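PDB 3P1T: putative histidinol-phosphate aminotransferase from Burkholderia pseudomallei, which probably catalyses pyridoxal-phosphate-dependent transfer of an amino group between L-histidinol phosphate and 2-oxoglutarate, a step of histidine biosynthesis. Local coordinates for residues M91-W97 / L112-G118; W97-D101 / Q306-H310. One frame throughout, in Å; residues are numbered along the deposited sequence.

Contact 1 (M91-W97 / L112-G118); sequences MRFVTAW and LRHFEIG
Two parallel strands, 92-96 and 113-117, run side by side with axes 4.5 Å apart and a -27° twist; F93 lies beside H114, V94 beside F115, T95 beside E116 and A96 beside I117. Backbone hydrogen bonds alternate in direction: F93 N to R113 O 2.9 Å, F115 N to F93 O 3.0 Å, a weak T95 N to F115 O 3.3 Å, I117 N to T95 O 2.9 Å, W97 N to I117 O 2.9 Å. R92 (chi1 t, chi2 t, chi3 p) lays its guanidinium flat on the F115 ring, centres 4.5 Å apart and planes at 14°, while its NH2 forms a salt bridge with D137. R113 (chi1 m, chi2 t) crosses back over R92, placing its NH2 3.8 Å from R92 CB; one water joins M91 O (2.6 Å) to R113 N (2.9 Å). With helix 102-107 the strands form a beta-alpha-beta unit, 113-117 being the edge strand of this chain's seven-stranded mixed sheet, the core of the large domain in fold-type I aminotransferases. On the other face F93 (chi1 m) receives L112 CD1 3.8 Å from its ring centroid, a CH-pi contact, near helix 76-87. Further along that face H114 NE2 donates to T95 OG1 at 2.7 Å. A second water links T95 OG1 (2.6 Å), A96 O (2.9 Å) and E116 OE2 (2.8 Å), the last also salt-bridged to R104.

Contact 2 (W97-D101 / Q306-H310); sequences WPGFD and QFGLH
Neither segment is a strand: W97-D101 is the loop leaving strand 92-96, whereas Q306-H310 ends a 3-10 turn (306-307) and leads on to strand 312-316. The W97-P98 peptide is cis, and extended G99 (phi 171°, psi -174°) follows; G99 N donates a hydrogen bond to F307 O (3.2 Å). The same carbonyl oxygen receives a CA-H...O contact from P98 CA (3.1 Å). Of the side chains, D101 (chi1 p) accepts a hydrogen bond through OD2 from Q306 NE2 at 3.1 Å; Q306 is t, t, and its OE1 is taken up by K302 NZ. The indole of W97 (chi1 t) lies with one face over the F307 peptide, CH2 3.4 Å from F307 C. G308 (phi 94°, psi 1°) sits beside it, where a CB would clash with W97 NE1. P98 CB packs on L309 CG at 3.6 Å, and the F307 ring (chi1 m) brings CE1 to 3.3 Å from D101 OD1. Here the loop that follows strand 92-96 of the large-domain sheet meets the loop between strands 299-303 and 312-316, so the contact joins the two parts of the aminotransferase fold. Since one bond is backbone-to-backbone and the other links uncharged amide to carboxylate, the loops are held without a salt bridge between them.

W97 belongs to both contacts, whose centres lie about 13 Å apart: its backbone closes the parallel ladder of contact 1, and its indole reaches across to 306-310 in contact 2 while also making a cation-pi contact with R104, the arginine that salt-bridges E116. Contact 2 begins where strand 92-96 runs out into loop, at the C-terminal end of the strand, the side on which the active-site loops of this fold usually lie. There F100 touches N146 and F307 touches P147, residues of the family's N-P-T-G sequence, whose asparagine lines the cofactor site in related aminotransferases. A bound tartrate, probably from crystallisation, lies about 3 Å from the F307 side chain, consistent with a pocket there.

Contact 1 (M91-W97 / L112-G118)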
# COMPACT_ATOMS: atom_id res chain seq x y z
N MSE A 91 11.68 -22.32 5.24
CA MSE A 91 13.04 -22.02 5.65
C MSE A 91 13.12 -21.38 7.05
O MSE A 91 12.15 -20.79 7.56
CB MSE A 91 13.72 -21.08 4.62
CG MSE A 91 13.71 -21.60 3.18
SE MSE A 91 14.81 -20.51 1.96
CE MSE A 91 16.50 -21.37 2.26
N ARG A 92 14.32 -21.46 7.65
CA ARG A 92 14.60 -20.79 8.91
C ARG A 92 15.08 -19.41 8.56
O ARG A 92 16.00 -19.25 7.76
CB ARG A 92 15.61 -21.58 9.75
CG ARG A 92 15.88 -20.96 11.11
CD ARG A 92 16.88 -21.75 11.91
NE ARG A 92 18.26 -21.64 11.41
CZ ARG A 92 19.34 -21.95 12.12
NH1 ARG A 92 19.23 -22.33 13.39
NH2 ARG A 92 20.55 -21.82 11.59
N PHE A 93 14.42 -18.40 9.11
CA PHE A 93 14.80 -17.02 8.85
C PHE A 93 15.84 -16.61 9.89
O PHE A 93 15.70 -16.90 11.08
CB PHE A 93 13.57 -16.11 8.83
CG PHE A 93 12.84 -16.30 7.52
CD1 PHE A 93 12.02 -17.40 7.31
CD2 PHE A 93 13.02 -15.40 6.47
CE1 PHE A 93 11.41 -17.62 6.07
CE2 PHE A 93 12.39 -15.61 5.24
CZ PHE A 93 11.60 -16.72 5.05
N VAL A 94 16.94 -16.03 9.39
CA VAL A 94 18.09 -15.64 10.20
C VAL A 94 18.30 -14.13 10.10
O VAL A 94 18.50 -13.59 9.01
CB VAL A 94 19.34 -16.44 9.79
CG1 VAL A 94 20.59 -15.92 10.50
CG2 VAL A 94 19.17 -17.92 10.04
N THR A 95 18.23 -13.45 11.24
CA THR A 95 18.41 -11.99 11.32
C THR A 95 19.41 -11.67 12.43
O THR A 95 19.73 -12.55 13.25
CB THR A 95 17.05 -11.29 11.57
OG1 THR A 95 16.53 -11.68 12.85
CG2 THR A 95 16.03 -11.58 10.47
N ALA A 96 19.90 -10.42 12.47
CA ALA A 96 20.81 -9.95 13.52
C ALA A 96 20.04 -9.44 14.71
O ALA A 96 18.96 -8.86 14.55
CB ALA A 96 21.71 -8.86 12.98
N TRP A 97 20.55 -9.68 15.90
CA TRP A 97 19.97 -9.14 17.12
C TRP A 97 21.08 -8.97 18.17
O TRP A 97 21.69 -9.96 18.56
CB TRP A 97 18.81 -9.96 17.68
CG TRP A 97 18.06 -9.23 18.75
CD1 TRP A 97 18.21 -9.37 20.10
CD2 TRP A 97 17.13 -8.15 18.56
NE1 TRP A 97 17.39 -8.49 20.76
CE2 TRP A 97 16.71 -7.74 19.85
CE3 TRP A 97 16.58 -7.51 17.43
CZ2 TRP A 97 15.75 -6.72 20.04
CZ3 TRP A 97 15.66 -6.49 17.62
CH2 TRP A 97 15.24 -6.12 18.91
N LEU A 112 6.90 -18.44 10.77
CA LEU A 112 8.26 -18.77 10.34
C LEU A 112 9.17 -19.10 11.50
O LEU A 112 9.12 -18.44 12.54
CB LEU A 112 8.88 -17.60 9.56
CG LEU A 112 8.15 -16.99 8.36
CD1 LEU A 112 8.84 -15.73 7.92
CD2 LEU A 112 8.01 -17.98 7.21
N ARG A 113 10.05 -20.10 11.28
CA ARG A 113 11.16 -20.46 12.16
C ARG A 113 12.17 -19.32 12.19
O ARG A 113 12.36 -18.63 11.17
CB ARG A 113 11.83 -21.76 11.70
CG ARG A 113 11.15 -23.01 12.25
CD ARG A 113 11.39 -24.20 11.37
NE ARG A 113 12.79 -24.63 11.33
CZ ARG A 113 13.47 -24.85 10.22
NH1 ARG A 113 12.90 -24.66 9.03
NH2 ARG A 113 14.74 -25.25 10.28
N HIS A 114 12.77 -19.07 13.36
CA HIS A 114 13.66 -17.93 13.47
C HIS A 114 14.87 -18.24 14.37
O HIS A 114 14.72 -18.83 15.45
CB HIS A 114 12.85 -16.73 14.03
CG HIS A 114 13.54 -15.39 14.00
ND1 HIS A 114 13.25 -14.43 14.94
CD2 HIS A 114 14.46 -14.90 13.14
CE1 HIS A 114 14.00 -13.39 14.63
NE2 HIS A 114 14.74 -13.62 13.55
N PHE A 115 16.06 -17.85 13.89
CA PHE A 115 17.35 -17.93 14.57
C PHE A 115 18.01 -16.58 14.45
O PHE A 115 17.94 -15.96 13.39
CB PHE A 115 18.24 -19.06 14.02
CG PHE A 115 19.65 -19.06 14.61
CD1 PHE A 115 19.88 -19.54 15.89
CD2 PHE A 115 20.73 -18.55 13.89
CE1 PHE A 115 21.18 -19.51 16.44
CE2 PHE A 115 22.03 -18.52 14.44
CZ PHE A 115 22.25 -19.01 15.71
N GLU A 116 18.65 -16.10 15.53
CA GLU A 116 19.28 -14.78 15.49
C GLU A 116 20.78 -14.82 15.74
O GLU A 116 21.26 -15.56 16.60
CB GLU A 116 18.65 -13.84 16.52
CG GLU A 116 17.24 -13.42 16.17
CD GLU A 116 16.59 -12.58 17.24
OE1 GLU A 116 16.72 -12.92 18.44
OE2 GLU A 116 15.93 -11.58 16.88
N ILE A 117 21.51 -13.99 14.97
CA ILE A 117 22.96 -13.79 15.05
C ILE A 117 23.22 -12.63 16.00
O ILE A 117 22.76 -11.52 15.76
CB ILE A 117 23.61 -13.54 13.66
CG1 ILE A 117 23.36 -14.71 12.71
CG2 ILE A 117 25.12 -13.26 13.80
CD1 ILE A 117 23.72 -14.42 11.29
N GLY A 118 23.95 -12.91 17.06
CA GLY A 118 24.32 -11.89 18.04
C GLY A 118 25.45 -11.00 17.58
O GLY A 118 25.97 -11.16 16.46
O HOH W 1 9.79 -21.16 8.58
O HOH W 2 16.27 -9.92 14.71

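Contact 2 (W97-D101 / Q306-H310)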
# COMPACT_ATOMS: atom_id res chain seq x y z
N TRP A 97 20.55 -9.68 15.90
CA TRP A 97 19.97 -9.14 17.12
C TRP A 97 21.08 -8.97 18.17
O TRP A 97 21.69 -9.96 18.56
CB TRP A 97 18.81 -9.96 17.68
CG TRP A 97 18.06 -9.23 18.75
CD1 TRP A 97 18.21 -9.37 20.10
CD2 TRP A 97 17.13 -8.15 18.56
NE1 TRP A 97 17.39 -8.49 20.76
CE2 TRP A 97 16.71 -7.74 19.85
CE3 TRP A 97 16.58 -7.51 17.43
CZ2 TRP A 97 15.75 -6.72 20.04
CZ3 TRP A 97 15.66 -6.49 17.62
CH2 TRP A 97 15.24 -6.12 18.91
N PRO A 98 21.40 -7.72 18.59
CA PRO A 98 20.76 -6.44 18.23
C PRO A 98 20.85 -6.12 16.75
O PRO A 98 21.82 -6.50 16.09
CB PRO A 98 21.58 -5.41 19.03
CG PRO A 98 22.09 -6.17 20.20
CD PRO A 98 22.43 -7.52 19.61
N GLY A 99 19.81 -5.44 16.25
CA GLY A 99 19.67 -5.03 14.87
C GLY A 99 18.28 -4.48 14.64
O GLY A 99 17.52 -4.35 15.60
N PHE A 100 17.93 -4.17 13.38
CA PHE A 100 16.63 -3.63 13.01
C PHE A 100 15.50 -4.56 13.49
O PHE A 100 15.57 -5.77 13.29
CB PHE A 100 16.57 -3.41 11.50
CG PHE A 100 15.24 -2.91 11.00
CD1 PHE A 100 14.74 -1.67 11.41
CD2 PHE A 100 14.49 -3.66 10.10
CE1 PHE A 100 13.50 -1.22 10.96
CE2 PHE A 100 13.26 -3.19 9.63
CZ PHE A 100 12.77 -1.98 10.07
N ASP A 101 14.51 -3.99 14.15
CA ASP A 101 13.44 -4.73 14.82
C ASP A 101 12.24 -5.07 13.91
O ASP A 101 11.36 -5.84 14.34
CB ASP A 101 12.92 -3.91 16.03
CG ASP A 101 12.33 -2.51 15.74
OD1 ASP A 101 12.75 -1.88 14.73
OD2 ASP A 101 11.50 -2.03 16.55
N GLN A 306 15.17 -0.42 21.82
CA GLN A 306 14.18 -0.89 20.86
C GLN A 306 14.76 -1.98 19.97
O GLN A 306 14.01 -2.83 19.48
CB GLN A 306 13.74 0.31 19.99
CG GLN A 306 12.55 0.04 19.09
CD GLN A 306 12.14 1.24 18.27
OE1 GLN A 306 12.15 2.40 18.72
NE2 GLN A 306 11.69 0.97 17.07
N PHE A 307 16.08 -1.92 19.72
CA PHE A 307 16.82 -2.83 18.85
C PHE A 307 17.68 -3.83 19.64
O PHE A 307 18.42 -4.59 19.03
CB PHE A 307 17.69 -2.02 17.88
CG PHE A 307 16.95 -0.89 17.22
CD1 PHE A 307 16.09 -1.14 16.15
CD2 PHE A 307 17.08 0.42 17.67
CE1 PHE A 307 15.38 -0.09 15.55
CE2 PHE A 307 16.37 1.46 17.07
CZ PHE A 307 15.52 1.20 16.01
N GLY A 308 17.54 -3.85 20.96
CA GLY A 308 18.27 -4.77 21.83
C GLY A 308 19.56 -4.21 22.39
O GLY A 308 20.29 -4.91 23.11
N LEU A 309 19.85 -2.93 22.05
CA LEU A 309 21.03 -2.23 22.52
C LEU A 309 20.65 -1.23 23.59
O LEU A 309 20.72 -0.02 23.37
CB LEU A 309 21.77 -1.55 21.38
CG LEU A 309 22.79 -2.39 20.66
CD1 LEU A 309 23.14 -1.77 19.33
CD2 LEU A 309 24.03 -2.59 21.50
N HIS A 310 20.25 -1.74 24.77
CA HIS A 310 19.88 -0.92 25.91
C HIS A 310 21.08 -0.12 26.36
O HIS A 310 22.22 -0.54 26.16
CB HIS A 310 19.36 -1.78 27.06
CG HIS A 310 18.20 -2.61 26.64
ND1 HIS A 310 18.37 -3.88 26.09
CD2 HIS A 310 16.88 -2.30 26.62
CE1 HIS A 310 17.16 -4.29 25.76
NE2 HIS A 310 16.23 -3.39 26.07